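Local coordinates for protein Vlm2 (Streptomyces tsusimaensis, PDB 6ECB) that is a valinomycin non-ribosomal peptide synthetase whose thioesterase domain, the part described here, probably releases the depsipeptide through an acyl-enzyme intermediate, at residues G48-G53 with G69-G74; V82-E87 with L213-H218; V105-H110 with I129-L134; G113-F118 with L137-R142. One frame throughout, in Å; residues are numbered along the deposited sequence.

All four contacts lie in the thioesterase domain, an alpha/beta-hydrolase fold built round a mixed seven-stranded sheet. Contact 1 closes first along the chain, at strand 67-71; contact 2 then opens and encloses contacts 3 and 4, whose segments alternate. Contacts 1 and 2 have centres 11 Å apart and touch where L215 of helix 206-220 meets G48 and A72, linking the end of strand 67-71 to that helix. Contacts 3 and 4, centres 12 Å apart, both reach strand 134-137; contact 3 lies on strand 105-110 and contact 4 on helix 112-126, which follows it across the probable nucleophile elbow. F86 packs on I116 and so joins contact 2 to contact 4, whereas contacts 2 and 3 are 23 Å apart between centres.

Contact 1 (G48-G53 with G69-G74); sequences GGTVLG and GVEAPG
In E71 the CG lies anti to the backbone N (chi1 -174°) and the chain then bends at chi2, which turns the carboxylate toward the loop 48-53; V51, with CG1 beside its own backbone N, faces the strand. OE1 of E71 takes the N-H of V51 nearly along its C-O axis, at 3.1 Å from V51 N to E71 OE1. The V51 side chain crosses that of E71 at about a right angle, so that V51 CG1 rests 3.4 Å from E71 OE1 and also on the backbone of G69, where a side chain would collide with it. One step along, A72 N donates to G49 O over 2.9 Å, almost straight at 174° and in the carbonyl plane. The CB of A72 lies against G49 CA, and a side chain on G49 would run into it. T50 OG1, anti to its backbone N, accepts from L52 N at 3.1 Å in an ST turn. Y208 of helix 206-220 hydrogen-bonds both T50 OG1 and E71 OE2. Each carboxylate oxygen thus has a hydrogen-bonding partner in a buried setting, and the V51 N-H is likely to stabilise a negative charge on E71 while the loop is held to the strand end.

Contact 2 (V82-E87 with L213-H218); sequences VYPSFE and LRLQMH
H218 carries this contact, its CG anti to the backbone N (chi1 169°) and its ring extending from helix 206-220 toward the loop 82-85. Its CB comes within 4.0 Å of Y83 CD1. Y83 CB sits over the centre of the imidazole, 3.6 Å from the H218 ring centroid and 3° off the normal, a CH-pi contact in which CG, ND1, CD2 and CE1 all face that methylene; CD2 also nears P84 O. At the tip, H218 NE2 donates to P84 O over 2.8 Å; the oxygen lies in the imidazole plane, but the donor stands above the carbonyl plane. Y83, with CG beside its backbone N, slides its ring past L215 in the opposite direction and ends with Y83 OH 3.6 Å from R214 CB. The R214 chain runs on, extended, to a salt bridge with D210. L215 CD1 fills the angle between V82 O and the proline ring, 3.8 Å from P84 CD. S85 follows as N-cap of helix 86-97. The in-plane bond from NE2 and Y83 CB over the face restrict rotation of the H218 ring, Y222 OH gives P84 O a second hydrogen bond, and the donation implies that NE2 carries a proton.

Contact 3 (V105-H110 with I129-L134); sequences VYIGGH and IRPKGL
The backbones run parallel, I107 bridging L134 with their CA atoms 5.0 Å apart, and I107 N donates to G133 O over 3.0 Å, nearly along the C=O axis. One residue earlier, K132 N donates to V105 O, 2.8 Å away, with the donor above the carbonyl plane. Y106, its CG beside the backbone N (chi1 -66°), lays one ring face beneath the aliphatic chain of K132. K132 CG stands 4.2 Å from the Y106 ring centroid, offset toward the rim in a CH-pi contact, and the lysine crosses obliquely until K132 CE reaches 3.3 Å from Y106 OH. The ring edge lies along G133, where a side chain would crowd Y106 CE1, and the phenol hydroxyl is hydrogen-bonded to C293 O. An alanine at Y106 would remove the ring under K132 and the hydroxyl, and would probably loosen the hold on both the 129-134 loop and C293. On the other face of the sheet I107 CG1 meets P131 CG at 3.8 Å, and L134 CD1 lies 3.5 Å from I107 O, next to helix 112-126. Lysine hydrocarbon thus covers the ring and, with chi4 bent and NZ turned away, K132 contributes its methylenes here.

Contact 4 (G113-F118 with L137-R142); sequences GGHIAF and LDTPPR
The imidazole of H115 points edge-on from helix 112-126 into a curl of the loop 137-142, and T139 crosses it obliquely. With CG beside its backbone N (chi1 -58°) the ring brings NE2 between two carbonyls. One weak hydrogen bond runs from H115 NE2 to P141 O, 3.0 Å away at the ring edge; a second, also weak, goes from H115 NE2 to P140 O at 3.2 Å. Both are bent, as expected of one N-H shared by two acceptors. T139, whose OG1 is anti to its backbone N, sets that oxygen 3.3 Å from H115 CE1. T139 CG2 lies 4.4 Å from G114 CA, where a side chain would clash. H115 ND1 makes a weak hydrogen bond to S111 O; carbonyls at both nitrogens would be consistent with a doubly protonated ring, although every bond is weak. A leucine at H115 would lose the donor to both proline carbonyls and is likely to disturb the curl after D138. D138 OD2 is hydrogen-bonded to H273 ND1 in a probable Ser-His-Asp triad with S111. The contact sits between helix 112-126 and the loop leaving strand 134-137, with L137 hydrogen-bonded to G109 of strand 105-110 and W256 packed on P141.

Contact 1 (G48-G53 with G69-G74)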
# COMPACT_ATOMS: atom_id res chain seq x y z
N GLY A 48 3.80 6.38 5.08
CA GLY A 48 4.38 5.77 6.27
C GLY A 48 5.32 4.62 5.96
O GLY A 48 6.14 4.24 6.83
N GLY A 49 5.23 4.06 4.75
CA GLY A 49 6.27 3.18 4.25
C GLY A 49 6.21 1.75 4.70
O GLY A 49 7.14 1.00 4.40
N THR A 50 5.17 1.35 5.42
CA THR A 50 5.07 -0.00 5.96
C THR A 50 4.28 -0.90 5.03
O THR A 50 3.40 -0.43 4.30
CB THR A 50 4.41 0.01 7.34
OG1 THR A 50 4.43 -1.30 7.91
CG2 THR A 50 2.97 0.48 7.28
N VAL A 51 4.60 -2.20 5.10
CA VAL A 51 3.86 -3.28 4.43
C VAL A 51 2.73 -3.83 5.28
O VAL A 51 1.93 -4.65 4.81
CB VAL A 51 4.81 -4.45 4.07
CG1 VAL A 51 6.05 -3.97 3.35
CG2 VAL A 51 5.22 -5.21 5.32
N LEU A 52 2.62 -3.41 6.54
CA LEU A 52 1.77 -4.15 7.45
C LEU A 52 0.30 -4.10 7.07
O LEU A 52 -0.43 -5.06 7.35
CB LEU A 52 2.01 -3.65 8.86
CG LEU A 52 1.36 -2.39 9.37
CD1 LEU A 52 -0.05 -2.68 9.88
CD2 LEU A 52 2.27 -1.91 10.51
N GLY A 53 -0.15 -3.05 6.36
CA GLY A 53 -1.52 -2.94 5.91
C GLY A 53 -1.93 -3.96 4.86
O GLY A 53 -3.13 -4.11 4.61
N GLY A 69 6.04 -7.28 0.02
CA GLY A 69 5.88 -5.84 0.09
C GLY A 69 7.24 -5.18 0.22
O GLY A 69 8.19 -5.76 0.74
N VAL A 70 7.32 -3.95 -0.26
CA VAL A 70 8.52 -3.15 -0.08
C VAL A 70 8.32 -2.26 1.13
O VAL A 70 7.37 -1.49 1.20
CB VAL A 70 8.83 -2.30 -1.31
CG1 VAL A 70 10.08 -1.49 -1.06
CG2 VAL A 70 9.02 -3.20 -2.51
N GLU A 71 9.24 -2.37 2.07
CA GLU A 71 9.29 -1.53 3.25
C GLU A 71 10.23 -0.36 2.99
O GLU A 71 11.34 -0.55 2.48
CB GLU A 71 9.79 -2.37 4.41
CG GLU A 71 9.77 -1.71 5.70
CD GLU A 71 8.62 -2.17 6.58
OE1 GLU A 71 7.50 -2.50 6.11
OE2 GLU A 71 8.88 -2.15 7.77
N ALA A 72 9.79 0.84 3.34
CA ALA A 72 10.62 2.02 3.12
C ALA A 72 11.93 1.92 3.89
O ALA A 72 11.99 1.31 4.96
CB ALA A 72 9.87 3.28 3.55
N PRO A 73 13.00 2.58 3.42
CA PRO A 73 14.21 2.67 4.23
C PRO A 73 13.93 3.43 5.51
O PRO A 73 13.06 4.30 5.56
CB PRO A 73 15.19 3.42 3.33
CG PRO A 73 14.39 4.12 2.36
CD PRO A 73 13.12 3.34 2.16
N GLY A 74 14.67 3.07 6.56
CA GLY A 74 14.77 3.84 7.78
C GLY A 74 13.77 3.48 8.85
O GLY A 74 13.74 4.15 9.89

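Contact 2 (V82-E87 with L213-H218)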
# COMPACT_ATOMS: atom_id res chain seq x y z
N VAL A 82 14.75 7.99 7.16
CA VAL A 82 14.86 8.56 5.83
C VAL A 82 13.50 9.12 5.45
O VAL A 82 12.49 8.42 5.58
CB VAL A 82 15.30 7.51 4.79
CG1 VAL A 82 15.40 8.14 3.42
CG2 VAL A 82 16.63 6.90 5.20
N TYR A 83 13.48 10.35 4.94
CA TYR A 83 12.27 11.03 4.49
C TYR A 83 12.45 11.32 3.00
O TYR A 83 12.90 12.40 2.59
CB TYR A 83 12.02 12.31 5.29
CG TYR A 83 11.95 12.04 6.76
CD1 TYR A 83 10.88 11.35 7.30
CD2 TYR A 83 12.97 12.42 7.61
CE1 TYR A 83 10.80 11.08 8.65
CE2 TYR A 83 12.90 12.16 8.97
CZ TYR A 83 11.81 11.47 9.48
OH TYR A 83 11.71 11.20 10.84
N PRO A 84 12.15 10.35 2.15
CA PRO A 84 12.41 10.52 0.73
C PRO A 84 11.38 11.42 0.07
O PRO A 84 10.21 11.47 0.47
CB PRO A 84 12.30 9.10 0.16
CG PRO A 84 11.56 8.34 1.15
CD PRO A 84 11.60 9.02 2.48
N SER A 85 11.82 12.09 -0.98
CA SER A 85 10.87 12.69 -1.91
C SER A 85 10.07 11.56 -2.58
O SER A 85 10.44 10.39 -2.53
CB SER A 85 11.59 13.52 -2.97
OG SER A 85 12.30 12.64 -3.84
N PHE A 86 8.96 11.92 -3.23
CA PHE A 86 8.20 10.91 -3.97
C PHE A 86 9.08 10.21 -4.99
O PHE A 86 9.08 8.97 -5.08
CB PHE A 86 6.99 11.55 -4.67
CG PHE A 86 6.19 10.58 -5.48
CD1 PHE A 86 6.24 10.63 -6.86
CD2 PHE A 86 5.38 9.63 -4.89
CE1 PHE A 86 5.50 9.76 -7.63
CE2 PHE A 86 4.62 8.75 -5.67
CZ PHE A 86 4.70 8.82 -7.06
N GLU A 87 9.87 10.98 -5.76
CA GLU A 87 10.75 10.39 -6.77
C GLU A 87 11.79 9.47 -6.14
O GLU A 87 12.04 8.37 -6.65
CB GLU A 87 11.43 11.50 -7.60
N LEU A 213 5.03 6.73 12.04
CA LEU A 213 4.18 7.91 12.15
C LEU A 213 4.88 9.15 11.60
O LEU A 213 4.25 10.00 10.96
CB LEU A 213 3.77 8.12 13.60
CG LEU A 213 2.84 7.05 14.17
CD1 LEU A 213 2.76 7.18 15.68
CD2 LEU A 213 1.47 7.19 13.53
N ARG A 214 6.20 9.25 11.80
CA ARG A 214 6.93 10.40 11.28
C ARG A 214 7.03 10.33 9.76
O ARG A 214 6.82 11.33 9.07
CB ARG A 214 8.32 10.49 11.91
CG ARG A 214 8.32 10.79 13.40
CD ARG A 214 9.74 10.89 13.98
NE ARG A 214 9.70 11.12 15.43
CZ ARG A 214 9.43 12.30 15.98
NH1 ARG A 214 9.21 13.37 15.22
NH2 ARG A 214 9.40 12.41 17.31
N LEU A 215 7.34 9.15 9.21
CA LEU A 215 7.39 9.04 7.75
C LEU A 215 6.01 9.25 7.14
O LEU A 215 5.87 9.84 6.07
CB LEU A 215 7.97 7.69 7.33
CG LEU A 215 8.10 7.44 5.83
CD1 LEU A 215 8.91 8.55 5.14
CD2 LEU A 215 8.74 6.09 5.60
N GLN A 216 4.96 8.79 7.82
CA GLN A 216 3.61 9.00 7.31
C GLN A 216 3.28 10.48 7.18
O GLN A 216 2.78 10.92 6.14
CB GLN A 216 2.59 8.31 8.24
CG GLN A 216 1.17 8.46 7.74
CD GLN A 216 0.19 7.79 8.69
OE1 GLN A 216 0.30 7.92 9.90
NE2 GLN A 216 -0.77 7.06 8.14
N MET A 217 3.54 11.27 8.23
CA MET A 217 3.27 12.71 8.16
C MET A 217 4.03 13.33 7.00
O MET A 217 3.49 14.17 6.27
CB MET A 217 3.67 13.40 9.47
CG MET A 217 3.11 14.82 9.60
SD MET A 217 1.30 14.84 9.73
CE MET A 217 1.03 13.39 10.74
N HIS A 218 5.28 12.92 6.80
CA HIS A 218 6.08 13.43 5.69
C HIS A 218 5.44 13.11 4.34
O HIS A 218 5.32 13.97 3.47
CB HIS A 218 7.48 12.84 5.76
CG HIS A 218 8.31 13.09 4.55
ND1 HIS A 218 8.89 14.32 4.30
CD2 HIS A 218 8.68 12.28 3.54
CE1 HIS A 218 9.55 14.25 3.16
NE2 HIS A 218 9.44 13.03 2.68

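Contact 3 (V105-H110 with I129-L134)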
# COMPACT_ATOMS: atom_id res chain seq x y z
N VAL A 105 4.86 -11.50 -12.32
CA VAL A 105 4.83 -10.76 -11.06
C VAL A 105 4.14 -9.42 -11.29
O VAL A 105 4.59 -8.61 -12.11
CB VAL A 105 6.25 -10.51 -10.50
CG1 VAL A 105 6.16 -9.78 -9.16
CG2 VAL A 105 6.97 -11.83 -10.36
N TYR A 106 3.06 -9.19 -10.55
CA TYR A 106 2.38 -7.91 -10.55
C TYR A 106 3.07 -6.93 -9.61
O TYR A 106 3.68 -7.32 -8.61
CB TYR A 106 0.95 -8.05 -10.05
CG TYR A 106 0.03 -8.85 -10.91
CD1 TYR A 106 -0.68 -8.24 -11.93
CD2 TYR A 106 -0.16 -10.21 -10.69
CE1 TYR A 106 -1.59 -8.97 -12.72
CE2 TYR A 106 -1.06 -10.96 -11.47
CZ TYR A 106 -1.76 -10.31 -12.49
OH TYR A 106 -2.65 -11.00 -13.26
N ILE A 107 2.87 -5.65 -9.89
CA ILE A 107 3.11 -4.59 -8.92
C ILE A 107 1.75 -4.11 -8.44
O ILE A 107 0.84 -3.93 -9.26
CB ILE A 107 3.91 -3.41 -9.51
CG1 ILE A 107 5.14 -3.87 -10.32
CG2 ILE A 107 4.32 -2.48 -8.40
CD1 ILE A 107 6.13 -4.76 -9.61
N GLY A 108 1.60 -3.88 -7.13
CA GLY A 108 0.33 -3.42 -6.61
C GLY A 108 0.49 -2.36 -5.54
O GLY A 108 1.57 -2.18 -4.97
N GLY A 109 -0.61 -1.67 -5.26
CA GLY A 109 -0.60 -0.72 -4.16
C GLY A 109 -1.94 -0.13 -3.82
O GLY A 109 -2.81 0.02 -4.68
N HIS A 110 -2.09 0.24 -2.54
CA HIS A 110 -3.27 0.90 -2.01
C HIS A 110 -2.91 2.33 -1.64
O HIS A 110 -1.81 2.58 -1.14
CB HIS A 110 -3.75 0.14 -0.77
CG HIS A 110 -4.97 0.70 -0.11
ND1 HIS A 110 -4.89 1.46 1.05
CD2 HIS A 110 -6.29 0.57 -0.38
CE1 HIS A 110 -6.11 1.79 1.44
NE2 HIS A 110 -6.98 1.25 0.60
N ILE A 129 12.52 -4.54 -17.53
CA ILE A 129 11.86 -5.50 -16.64
C ILE A 129 10.37 -5.28 -16.79
O ILE A 129 9.88 -4.18 -16.51
CB ILE A 129 12.29 -5.32 -15.19
CG1 ILE A 129 13.82 -5.46 -15.08
CG2 ILE A 129 11.54 -6.29 -14.26
CD1 ILE A 129 14.35 -5.03 -13.71
N ARG A 130 9.64 -6.32 -17.17
CA ARG A 130 8.22 -6.15 -17.47
C ARG A 130 7.34 -6.92 -16.49
O ARG A 130 7.18 -8.15 -16.62
CB ARG A 130 7.93 -6.61 -18.90
CG ARG A 130 6.50 -6.32 -19.34
CD ARG A 130 6.23 -6.88 -20.73
NE ARG A 130 4.86 -6.59 -21.17
CZ ARG A 130 4.48 -5.45 -21.75
NH1 ARG A 130 5.34 -4.48 -22.03
NH2 ARG A 130 3.20 -5.30 -22.08
N PRO A 131 6.73 -6.24 -15.52
CA PRO A 131 5.77 -6.92 -14.64
C PRO A 131 4.57 -7.42 -15.44
O PRO A 131 4.28 -6.94 -16.55
CB PRO A 131 5.36 -5.83 -13.65
CG PRO A 131 6.45 -4.78 -13.73
CD PRO A 131 6.86 -4.82 -15.20
N LYS A 132 3.86 -8.37 -14.84
CA LYS A 132 2.65 -8.92 -15.44
C LYS A 132 1.54 -7.88 -15.56
O LYS A 132 0.75 -7.94 -16.50
CB LYS A 132 2.18 -10.10 -14.60
CG LYS A 132 1.03 -10.87 -15.19
CD LYS A 132 0.82 -12.14 -14.38
CE LYS A 132 -0.44 -12.84 -14.79
NZ LYS A 132 -0.30 -13.34 -16.14
N GLY A 133 1.47 -6.94 -14.63
CA GLY A 133 0.38 -5.97 -14.60
C GLY A 133 0.53 -5.10 -13.38
O GLY A 133 1.39 -5.32 -12.52
N LEU A 134 -0.32 -4.09 -13.33
CA LEU A 134 -0.42 -3.18 -12.20
C LEU A 134 -1.77 -3.36 -11.53
O LEU A 134 -2.81 -3.29 -12.20
CB LEU A 134 -0.24 -1.73 -12.64
CG LEU A 134 -0.51 -0.64 -11.61
CD1 LEU A 134 0.60 -0.65 -10.57
CD2 LEU A 134 -0.54 0.71 -12.30

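Contact 4 (G113-F118 with L137-R142)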
# COMPACT_ATOMS: atom_id res chain seq x y z
N GLY A 113 0.41 4.04 -2.05
CA GLY A 113 1.10 2.89 -2.60
C GLY A 113 0.70 2.62 -4.04
O GLY A 113 1.51 2.10 -4.81
N GLY A 114 -0.53 2.97 -4.42
CA GLY A 114 -0.92 2.82 -5.82
C GLY A 114 -0.17 3.75 -6.75
O GLY A 114 0.27 3.34 -7.84
N HIS A 115 0.01 5.01 -6.35
CA HIS A 115 0.79 5.91 -7.18
C HIS A 115 2.24 5.49 -7.25
O HIS A 115 2.86 5.56 -8.30
CB HIS A 115 0.70 7.33 -6.65
CG HIS A 115 -0.70 7.81 -6.58
ND1 HIS A 115 -1.50 7.54 -5.51
CD2 HIS A 115 -1.46 8.45 -7.49
CE1 HIS A 115 -2.70 8.03 -5.74
NE2 HIS A 115 -2.71 8.58 -6.94
N ILE A 116 2.80 5.08 -6.10
CA ILE A 116 4.17 4.59 -6.12
C ILE A 116 4.28 3.38 -7.04
O ILE A 116 5.22 3.27 -7.83
CB ILE A 116 4.64 4.25 -4.69
CG1 ILE A 116 4.73 5.53 -3.86
CG2 ILE A 116 6.01 3.58 -4.76
CD1 ILE A 116 4.98 5.27 -2.38
N ALA A 117 3.32 2.47 -6.96
CA ALA A 117 3.33 1.27 -7.79
C ALA A 117 3.28 1.61 -9.27
O ALA A 117 3.97 0.99 -10.09
CB ALA A 117 2.16 0.38 -7.40
N PHE A 118 2.45 2.59 -9.65
CA PHE A 118 2.41 2.99 -11.06
C PHE A 118 3.78 3.46 -11.52
O PHE A 118 4.30 3.01 -12.56
CB PHE A 118 1.37 4.11 -11.26
CG PHE A 118 1.30 4.60 -12.69
CD1 PHE A 118 2.17 5.57 -13.16
CD2 PHE A 118 0.40 4.03 -13.59
CE1 PHE A 118 2.13 5.98 -14.49
CE2 PHE A 118 0.36 4.43 -14.91
CZ PHE A 118 1.22 5.39 -15.37
N LEU A 137 -5.38 -0.61 -5.80
CA LEU A 137 -6.39 -0.86 -4.78
C LEU A 137 -7.00 0.47 -4.35
O LEU A 137 -6.44 1.21 -3.54
CB LEU A 137 -5.77 -1.60 -3.60
CG LEU A 137 -5.20 -2.98 -3.93
CD1 LEU A 137 -4.58 -3.56 -2.66
CD2 LEU A 137 -6.25 -3.92 -4.50
N ASP A 138 -8.13 0.79 -4.98
CA ASP A 138 -9.08 1.80 -4.53
C ASP A 138 -8.51 3.21 -4.39
O ASP A 138 -8.87 3.94 -3.45
CB ASP A 138 -9.72 1.35 -3.20
CG ASP A 138 -11.00 2.07 -2.92
OD1 ASP A 138 -11.79 2.26 -3.88
OD2 ASP A 138 -11.25 2.42 -1.75
N THR A 139 -7.67 3.65 -5.34
CA THR A 139 -7.33 5.05 -5.42
C THR A 139 -7.43 5.48 -6.88
O THR A 139 -6.96 4.75 -7.75
CB THR A 139 -5.91 5.41 -4.90
OG1 THR A 139 -5.72 6.83 -4.97
CG2 THR A 139 -4.83 4.81 -5.69
N PRO A 140 -7.99 6.65 -7.15
CA PRO A 140 -7.88 7.23 -8.49
C PRO A 140 -6.47 7.73 -8.73
O PRO A 140 -5.68 7.92 -7.79
CB PRO A 140 -8.86 8.41 -8.45
CG PRO A 140 -9.58 8.34 -7.18
CD PRO A 140 -8.69 7.57 -6.24
N PRO A 141 -6.16 8.07 -9.97
CA PRO A 141 -4.83 8.64 -10.21
C PRO A 141 -4.65 9.99 -9.57
O PRO A 141 -3.53 10.33 -9.17
CB PRO A 141 -4.73 8.69 -11.75
CG PRO A 141 -6.03 8.40 -12.28
CD PRO A 141 -6.87 7.73 -11.21
N ARG A 142 -5.72 10.77 -9.42
CA ARG A 142 -5.70 11.95 -8.57
C ARG A 142 -5.74 11.50 -7.12
O ARG A 142 -6.75 10.93 -6.67
CB ARG A 142 -6.89 12.85 -8.85
CG ARG A 142 -6.75 13.68 -10.04
CD ARG A 142 -7.98 14.58 -10.26
NE ARG A 142 -8.09 15.71 -9.33
CZ ARG A 142 -7.52 16.89 -9.51
NH1 ARG A 142 -6.76 17.13 -10.58
NH2 ARG A 142 -7.68 17.85 -8.61